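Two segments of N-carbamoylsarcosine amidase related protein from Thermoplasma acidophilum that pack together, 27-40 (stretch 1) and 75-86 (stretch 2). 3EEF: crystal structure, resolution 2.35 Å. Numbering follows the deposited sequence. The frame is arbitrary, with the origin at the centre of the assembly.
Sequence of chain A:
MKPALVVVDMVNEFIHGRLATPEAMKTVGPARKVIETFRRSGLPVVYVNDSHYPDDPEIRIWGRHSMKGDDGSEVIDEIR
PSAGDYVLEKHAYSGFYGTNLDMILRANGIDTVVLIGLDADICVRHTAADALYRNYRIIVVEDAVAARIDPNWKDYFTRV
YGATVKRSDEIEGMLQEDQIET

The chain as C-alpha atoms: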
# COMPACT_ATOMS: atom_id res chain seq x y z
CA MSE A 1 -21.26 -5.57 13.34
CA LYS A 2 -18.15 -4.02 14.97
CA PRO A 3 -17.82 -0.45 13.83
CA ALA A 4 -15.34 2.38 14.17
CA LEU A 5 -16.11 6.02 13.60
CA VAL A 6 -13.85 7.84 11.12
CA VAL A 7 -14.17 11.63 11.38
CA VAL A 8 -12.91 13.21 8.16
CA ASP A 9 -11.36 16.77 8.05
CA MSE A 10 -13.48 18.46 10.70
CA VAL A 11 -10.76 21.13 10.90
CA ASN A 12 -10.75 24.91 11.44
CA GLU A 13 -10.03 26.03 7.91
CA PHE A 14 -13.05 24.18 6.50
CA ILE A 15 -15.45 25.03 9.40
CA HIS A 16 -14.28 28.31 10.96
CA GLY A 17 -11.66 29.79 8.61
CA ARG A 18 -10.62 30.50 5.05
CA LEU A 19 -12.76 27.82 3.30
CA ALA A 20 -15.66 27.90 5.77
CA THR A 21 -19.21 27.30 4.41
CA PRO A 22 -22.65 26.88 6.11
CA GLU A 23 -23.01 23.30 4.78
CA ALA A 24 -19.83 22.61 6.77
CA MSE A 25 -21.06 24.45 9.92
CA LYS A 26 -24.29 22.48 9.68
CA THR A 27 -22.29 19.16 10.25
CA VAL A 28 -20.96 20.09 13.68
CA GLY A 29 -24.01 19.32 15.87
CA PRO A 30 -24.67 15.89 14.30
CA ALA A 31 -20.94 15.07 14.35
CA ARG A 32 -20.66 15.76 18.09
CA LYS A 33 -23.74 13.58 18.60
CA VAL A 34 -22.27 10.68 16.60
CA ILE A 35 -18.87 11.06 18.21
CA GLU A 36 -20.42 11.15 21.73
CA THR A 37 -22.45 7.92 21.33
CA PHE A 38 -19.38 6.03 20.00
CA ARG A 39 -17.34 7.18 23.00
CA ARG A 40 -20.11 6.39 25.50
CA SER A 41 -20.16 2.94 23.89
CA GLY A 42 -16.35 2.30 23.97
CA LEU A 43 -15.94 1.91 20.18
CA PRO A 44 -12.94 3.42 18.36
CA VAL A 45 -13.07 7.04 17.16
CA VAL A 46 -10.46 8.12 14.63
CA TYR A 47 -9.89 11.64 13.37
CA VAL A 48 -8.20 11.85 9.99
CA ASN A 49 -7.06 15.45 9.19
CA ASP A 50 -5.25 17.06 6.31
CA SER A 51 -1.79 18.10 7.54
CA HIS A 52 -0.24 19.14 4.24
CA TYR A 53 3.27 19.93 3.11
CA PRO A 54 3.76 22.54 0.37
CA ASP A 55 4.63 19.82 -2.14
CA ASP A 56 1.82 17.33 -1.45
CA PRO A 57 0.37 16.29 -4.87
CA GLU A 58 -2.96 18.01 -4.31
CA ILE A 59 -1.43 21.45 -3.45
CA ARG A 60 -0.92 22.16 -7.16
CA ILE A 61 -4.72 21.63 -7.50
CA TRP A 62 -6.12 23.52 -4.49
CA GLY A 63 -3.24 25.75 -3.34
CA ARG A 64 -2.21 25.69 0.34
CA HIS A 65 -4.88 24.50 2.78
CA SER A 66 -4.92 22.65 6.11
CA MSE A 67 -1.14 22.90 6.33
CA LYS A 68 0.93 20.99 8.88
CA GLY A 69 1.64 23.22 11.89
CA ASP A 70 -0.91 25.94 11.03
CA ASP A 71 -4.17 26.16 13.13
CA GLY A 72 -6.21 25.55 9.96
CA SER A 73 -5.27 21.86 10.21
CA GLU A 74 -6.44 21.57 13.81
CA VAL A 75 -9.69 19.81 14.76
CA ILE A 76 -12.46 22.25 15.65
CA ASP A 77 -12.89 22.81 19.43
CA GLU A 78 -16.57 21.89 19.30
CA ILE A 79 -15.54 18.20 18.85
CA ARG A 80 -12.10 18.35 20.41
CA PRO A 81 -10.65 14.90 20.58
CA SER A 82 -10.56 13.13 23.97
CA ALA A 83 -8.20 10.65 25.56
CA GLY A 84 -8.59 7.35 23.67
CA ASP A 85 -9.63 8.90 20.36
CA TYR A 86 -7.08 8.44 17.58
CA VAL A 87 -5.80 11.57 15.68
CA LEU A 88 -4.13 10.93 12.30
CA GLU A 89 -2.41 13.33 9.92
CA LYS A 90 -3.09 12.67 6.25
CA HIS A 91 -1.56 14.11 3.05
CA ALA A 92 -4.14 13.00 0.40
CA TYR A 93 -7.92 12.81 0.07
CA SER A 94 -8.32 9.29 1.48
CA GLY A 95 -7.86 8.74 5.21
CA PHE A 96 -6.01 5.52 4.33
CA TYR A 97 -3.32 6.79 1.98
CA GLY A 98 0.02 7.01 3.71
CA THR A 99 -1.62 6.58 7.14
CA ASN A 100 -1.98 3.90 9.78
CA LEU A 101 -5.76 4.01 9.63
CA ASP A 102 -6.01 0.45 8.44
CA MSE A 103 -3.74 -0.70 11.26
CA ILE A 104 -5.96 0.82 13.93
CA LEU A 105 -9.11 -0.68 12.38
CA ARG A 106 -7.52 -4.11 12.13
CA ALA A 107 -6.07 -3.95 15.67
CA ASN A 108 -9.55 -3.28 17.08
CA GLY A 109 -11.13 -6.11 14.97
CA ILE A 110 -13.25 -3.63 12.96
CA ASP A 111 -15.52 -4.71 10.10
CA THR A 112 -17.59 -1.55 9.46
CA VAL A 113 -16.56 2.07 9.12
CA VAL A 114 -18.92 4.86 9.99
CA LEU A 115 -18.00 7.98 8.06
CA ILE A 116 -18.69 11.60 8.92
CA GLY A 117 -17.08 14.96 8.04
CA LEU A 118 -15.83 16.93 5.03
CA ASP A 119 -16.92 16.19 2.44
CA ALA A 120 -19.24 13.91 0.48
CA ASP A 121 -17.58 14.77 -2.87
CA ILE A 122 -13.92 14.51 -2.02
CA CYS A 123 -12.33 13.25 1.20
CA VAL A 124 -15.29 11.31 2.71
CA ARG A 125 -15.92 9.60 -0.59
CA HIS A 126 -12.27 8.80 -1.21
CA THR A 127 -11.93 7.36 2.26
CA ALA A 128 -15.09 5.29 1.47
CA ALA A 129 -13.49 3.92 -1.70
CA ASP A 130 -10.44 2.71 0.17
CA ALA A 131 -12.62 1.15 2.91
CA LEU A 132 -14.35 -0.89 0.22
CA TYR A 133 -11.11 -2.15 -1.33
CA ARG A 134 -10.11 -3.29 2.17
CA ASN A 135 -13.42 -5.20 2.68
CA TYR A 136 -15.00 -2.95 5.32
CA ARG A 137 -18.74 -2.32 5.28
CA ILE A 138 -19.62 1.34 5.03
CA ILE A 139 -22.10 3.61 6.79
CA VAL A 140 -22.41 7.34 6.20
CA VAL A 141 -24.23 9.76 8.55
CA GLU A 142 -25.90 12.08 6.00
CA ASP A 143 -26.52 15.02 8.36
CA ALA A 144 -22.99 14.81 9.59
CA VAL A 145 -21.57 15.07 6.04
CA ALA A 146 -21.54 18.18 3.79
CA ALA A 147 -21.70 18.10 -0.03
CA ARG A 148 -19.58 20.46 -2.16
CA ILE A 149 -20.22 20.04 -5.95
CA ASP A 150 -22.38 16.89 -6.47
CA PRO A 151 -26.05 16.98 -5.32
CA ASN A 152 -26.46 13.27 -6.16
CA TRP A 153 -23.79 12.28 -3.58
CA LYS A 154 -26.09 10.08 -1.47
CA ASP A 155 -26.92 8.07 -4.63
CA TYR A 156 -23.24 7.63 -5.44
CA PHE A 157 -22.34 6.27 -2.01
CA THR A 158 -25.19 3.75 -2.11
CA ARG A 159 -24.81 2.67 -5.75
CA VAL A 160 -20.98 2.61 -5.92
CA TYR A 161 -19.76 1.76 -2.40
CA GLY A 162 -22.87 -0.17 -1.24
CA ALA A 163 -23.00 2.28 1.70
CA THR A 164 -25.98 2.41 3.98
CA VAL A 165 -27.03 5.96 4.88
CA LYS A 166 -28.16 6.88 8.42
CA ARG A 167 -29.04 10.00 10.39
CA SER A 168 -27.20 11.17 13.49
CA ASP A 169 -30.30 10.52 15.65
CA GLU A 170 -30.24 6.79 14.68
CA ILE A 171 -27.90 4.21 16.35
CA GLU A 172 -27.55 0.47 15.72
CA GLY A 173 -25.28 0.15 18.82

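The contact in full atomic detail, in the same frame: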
# COMPACT_ATOMS: atom_id res chain seq x y z
N THR A 27 -22.71 20.54 9.85
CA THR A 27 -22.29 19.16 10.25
C THR A 27 -21.91 19.03 11.72
O THR A 27 -21.96 17.92 12.27
CB THR A 27 -21.09 18.60 9.40
OG1 THR A 27 -19.89 19.37 9.63
CG2 THR A 27 -21.46 18.60 7.92
N VAL A 28 -21.56 20.15 12.35
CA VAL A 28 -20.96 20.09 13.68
C VAL A 28 -21.85 19.46 14.76
O VAL A 28 -21.40 18.57 15.47
CB VAL A 28 -20.50 21.45 14.15
CG1 VAL A 28 -19.91 21.34 15.55
CG2 VAL A 28 -19.47 22.00 13.17
N GLY A 29 -23.09 19.91 14.89
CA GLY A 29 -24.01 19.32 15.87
C GLY A 29 -24.13 17.81 15.76
O GLY A 29 -23.77 17.08 16.68
N PRO A 30 -24.61 17.32 14.61
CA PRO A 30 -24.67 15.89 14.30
C PRO A 30 -23.36 15.11 14.52
O PRO A 30 -23.39 13.98 15.01
CB PRO A 30 -25.09 15.86 12.83
CG PRO A 30 -25.97 17.09 12.70
CD PRO A 30 -25.28 18.13 13.57
N ALA A 31 -22.24 15.72 14.18
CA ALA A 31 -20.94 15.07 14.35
C ALA A 31 -20.63 14.82 15.83
O ALA A 31 -20.22 13.73 16.22
CB ALA A 31 -19.83 15.90 13.68
N ARG A 32 -20.81 15.86 16.64
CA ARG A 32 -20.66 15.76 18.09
C ARG A 32 -21.55 14.67 18.66
O ARG A 32 -21.14 13.93 19.55
CB ARG A 32 -20.99 17.11 18.75
CG ARG A 32 -21.01 17.08 20.30
CD ARG A 32 -21.14 18.48 20.91
NE ARG A 32 -22.41 19.11 20.55
CZ ARG A 32 -22.57 20.24 19.85
NH1 ARG A 32 -21.52 20.95 19.40
NH2 ARG A 32 -23.80 20.68 19.60
N LYS A 33 -22.77 14.58 18.15
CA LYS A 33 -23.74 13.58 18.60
C LYS A 33 -23.26 12.17 18.27
O LYS A 33 -23.31 11.28 19.10
CB LYS A 33 -25.09 13.86 17.94
CG LYS A 33 -26.21 12.90 18.30
CD LYS A 33 -27.56 13.47 17.80
CE LYS A 33 -28.74 13.15 18.73
NZ LYS A 33 -30.02 13.85 18.32
N VAL A 34 -22.78 11.99 17.04
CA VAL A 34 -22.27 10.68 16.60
C VAL A 34 -21.00 10.34 17.38
O VAL A 34 -20.87 9.24 17.93
CB VAL A 34 -21.99 10.65 15.10
CG1 VAL A 34 -21.26 9.34 14.70
CG2 VAL A 34 -23.31 10.81 14.34
N ILE A 35 -20.09 11.30 17.47
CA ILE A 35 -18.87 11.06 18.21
C ILE A 35 -19.18 10.64 19.66
O ILE A 35 -18.63 9.65 20.16
CB ILE A 35 -17.96 12.30 18.19
CG1 ILE A 35 -17.41 12.53 16.77
CG2 ILE A 35 -16.80 12.11 19.13
CD1 ILE A 35 -16.76 13.92 16.55
N GLU A 36 -20.07 11.39 20.31
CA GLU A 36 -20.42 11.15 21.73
C GLU A 36 -20.95 9.73 22.00
O GLU A 36 -20.51 9.09 22.94
CB GLU A 36 -21.41 12.23 22.23
N THR A 37 -21.87 9.25 21.17
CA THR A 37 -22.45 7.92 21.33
C THR A 37 -21.37 6.82 21.17
O THR A 37 -21.34 5.83 21.90
CB THR A 37 -23.57 7.65 20.32
OG1 THR A 37 -22.99 7.41 19.04
CG2 THR A 37 -24.53 8.83 20.20
N PHE A 38 -20.47 7.00 20.21
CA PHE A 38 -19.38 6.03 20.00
C PHE A 38 -18.48 5.93 21.23
O PHE A 38 -18.09 4.83 21.65
CB PHE A 38 -18.54 6.37 18.76
CG PHE A 38 -18.96 5.63 17.55
CD1 PHE A 38 -20.13 5.95 16.90
CD2 PHE A 38 -18.20 4.57 17.07
CE1 PHE A 38 -20.54 5.23 15.77
CE2 PHE A 38 -18.60 3.86 15.95
CZ PHE A 38 -19.77 4.19 15.31
N ARG A 39 -18.14 7.10 21.78
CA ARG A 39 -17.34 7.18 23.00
C ARG A 39 -18.07 6.52 24.16
O ARG A 39 -17.51 5.66 24.83
CB ARG A 39 -17.06 8.63 23.37
CG ARG A 39 -16.04 9.34 22.48
CD ARG A 39 -15.42 10.50 23.23
NE ARG A 39 -14.75 11.45 22.35
CZ ARG A 39 -15.15 12.69 22.07
NH1 ARG A 39 -16.25 13.20 22.63
NH2 ARG A 39 -14.43 13.45 21.25
N ARG A 40 -19.32 6.92 24.39
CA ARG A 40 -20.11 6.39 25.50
C ARG A 40 -20.24 4.87 25.36
O ARG A 40 -20.46 4.17 26.35
CB ARG A 40 -21.48 7.08 25.58
N VAL A 75 -8.30 20.23 14.59
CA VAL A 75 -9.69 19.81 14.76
C VAL A 75 -10.45 20.92 15.48
O VAL A 75 -9.93 21.51 16.42
CB VAL A 75 -9.79 18.49 15.61
CG1 VAL A 75 -11.23 18.23 16.09
CG2 VAL A 75 -9.23 17.28 14.84
N ILE A 76 -11.67 21.19 15.04
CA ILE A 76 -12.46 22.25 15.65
C ILE A 76 -12.74 21.92 17.12
O ILE A 76 -12.90 20.75 17.48
CB ILE A 76 -13.78 22.53 14.88
CG1 ILE A 76 -14.77 21.36 15.00
CG2 ILE A 76 -13.47 22.88 13.43
CD1 ILE A 76 -16.09 21.61 14.24
N ASP A 77 -12.76 22.96 17.96
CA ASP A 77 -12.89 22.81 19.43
C ASP A 77 -14.20 22.18 19.83
O ASP A 77 -14.26 21.43 20.78
CB ASP A 77 -12.75 24.16 20.15
CG ASP A 77 -11.33 24.69 20.09
OD1 ASP A 77 -10.39 23.86 20.11
OD2 ASP A 77 -11.15 25.92 20.03
N GLU A 78 -15.24 22.47 19.06
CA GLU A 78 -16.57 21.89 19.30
C GLU A 78 -16.53 20.37 19.52
O GLU A 78 -17.27 19.85 20.35
CB GLU A 78 -17.52 22.22 18.13
CG GLU A 78 -17.94 23.70 18.06
CD GLU A 78 -16.95 24.58 17.33
OE1 GLU A 78 -15.74 24.29 17.36
OE2 GLU A 78 -17.38 25.57 16.72
N ILE A 79 -15.68 19.67 18.76
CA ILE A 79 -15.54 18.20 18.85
C ILE A 79 -14.08 17.82 19.12
O ILE A 79 -13.55 16.89 18.56
CB ILE A 79 -16.08 17.49 17.58
CG1 ILE A 79 -15.41 18.02 16.30
CG2 ILE A 79 -17.59 17.67 17.48
CD1 ILE A 79 -15.78 17.25 15.06
N ARG A 80 -13.44 18.60 19.97
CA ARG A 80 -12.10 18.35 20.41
C ARG A 80 -11.93 16.88 20.71
O ARG A 80 -12.81 16.25 21.31
CB ARG A 80 -11.82 19.16 21.67
CG ARG A 80 -10.39 19.59 21.85
CD ARG A 80 -10.12 20.12 23.27
NE ARG A 80 -11.24 20.88 23.85
CZ ARG A 80 -11.48 22.19 23.68
NH1 ARG A 80 -10.68 22.94 22.92
NH2 ARG A 80 -12.53 22.75 24.28
N PRO A 81 -10.81 16.30 20.29
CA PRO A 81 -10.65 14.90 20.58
C PRO A 81 -10.33 14.68 22.06
O PRO A 81 -9.68 15.53 22.67
CB PRO A 81 -9.47 14.48 19.69
CG PRO A 81 -9.29 15.62 18.73
CD PRO A 81 -9.73 16.82 19.45
N SER A 82 -10.82 13.57 22.60
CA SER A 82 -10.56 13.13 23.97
C SER A 82 -9.45 12.11 24.03
O SER A 82 -8.96 11.64 23.01
CB SER A 82 -11.80 12.43 24.58
OG SER A 82 -12.91 13.30 24.69
N ALA A 83 -9.07 11.78 25.26
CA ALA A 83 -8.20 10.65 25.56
C ALA A 83 -8.86 9.38 25.02
O ALA A 83 -10.04 9.11 25.29
CB ALA A 83 -7.99 10.53 27.08
N GLY A 84 -8.09 8.61 24.25
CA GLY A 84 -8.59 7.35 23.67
C GLY A 84 -8.93 7.44 22.20
O GLY A 84 -8.78 6.46 21.45
N ASP A 85 -9.43 8.60 21.78
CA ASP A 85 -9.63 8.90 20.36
C ASP A 85 -8.30 8.89 19.65
O ASP A 85 -7.32 9.38 20.18
CB ASP A 85 -10.20 10.28 20.18
CG ASP A 85 -11.56 10.44 20.78
OD1 ASP A 85 -12.18 9.46 21.21
OD2 ASP A 85 -12.04 11.59 20.75
N TYR A 86 -8.27 8.37 18.43
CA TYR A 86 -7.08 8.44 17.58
C TYR A 86 -7.08 9.73 16.69
O TYR A 86 -8.13 10.14 16.18
CB TYR A 86 -7.02 7.17 16.75
CG TYR A 86 -6.86 5.90 17.59
CD1 TYR A 86 -5.61 5.35 17.77
CD2 TYR A 86 -7.95 5.26 18.18
CE1 TYR A 86 -5.43 4.19 18.48
CE2 TYR A 86 -7.79 4.08 18.92
CZ TYR A 86 -6.51 3.56 19.05
OH TYR A 86 -6.24 2.42 19.77

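Contact between the helix 27-40 and the irregular segment 75-86, followed along the segment from its N-terminal end. The helix presents one side, formed by Val 28, Ala 31, Arg 32, Ile 35 and Arg 39, whose three- and four-residue spacing matches the helical repeat; the contact buries 434 Å² in all, both sides summed. Val 75 does not reach the helix. Ile 76 makes the first contact: its CA-to-CB bond points toward the helix, and its extended chi2 (t) carries CD1 to 3.6 Å from Val 28 CG2, an apolar contact near the N-terminal end of stretch 1. Asp 77, in the short 3-10 segment 77-78, stays clear of the helix and instead forms a salt bridge with Arg 80 of its own stretch (Asp 77 OD1 to Arg 80 NH1, 3.0 Å). The local turn is held by backbone hydrogen bonds from Ile 79 N to Ile 76 O (3.2 Å) and from Arg 80 N to Asp 77 O (3.1 Å). Glu 78 meets the helix through the aliphatic base of its side chain, with CB 3.6 Å from Val 28 CG1; its carboxylate oxygens are hydrogen-bonded elsewhere in the structure. Val 28 thus packs against both Ile 76 and Glu 78, with CG1 within reach of both. The Arg 32 guanidinium lies beside Glu 78 without pairing with its carboxylate: Arg 32 NH1 is 4.4 Å from Glu 78 CB, which sits at the edge of the guanidinium, near its plane.

Ile 79 is the apolar centre of the contact, buried and directed toward the helix. It packs against Ala 31, Arg 32 and Ile 35: CG2 is 3.7 Å from Arg 32 CB, so the base of this exposed arginine serves as an apolar surface, and CD1 is 3.8 Å from Ile 35 CD1 and, more loosely, 4.5 Å from Ala 31 CB. The backbones come close here, with 5.7 Å between Ile 79 CA and Arg 32 CA. Beyond Ile 79 the contact turns polar, and Arg 39 is the helix residue that reaches across. Arg 80 points its CA-to-CB bond away, but its carbonyl O lies 3.2 Å from Arg 39 NH2. Pro 81 also points away, with its CA 4.1 Å from Arg 39 NH2. Ser 82 points toward the helix and places OG over one face of the Arg 39 guanidinium, 3.5 Å from CZ.

Ser 82 also begins a type II turn that ends at Asp 85; Gly 84 adopts phi/psi of 104/-34°, where a CB would jam against the preceding carbonyl O. The turn brings Asp 85 back toward the helix to form a salt bridge with Arg 39. Asp 85 OD2 accepts hydrogen bonds from Arg 39 NE (3.2 Å) and NH2 (3.1 Å) at the guanidinium edge, while NE makes a weak one to OD1 (3.4 Å). The same OD2 accepts Ser 82 N (3.0 Å), coupling turn and salt bridge. Tyr 86 lies beyond reach of the helix.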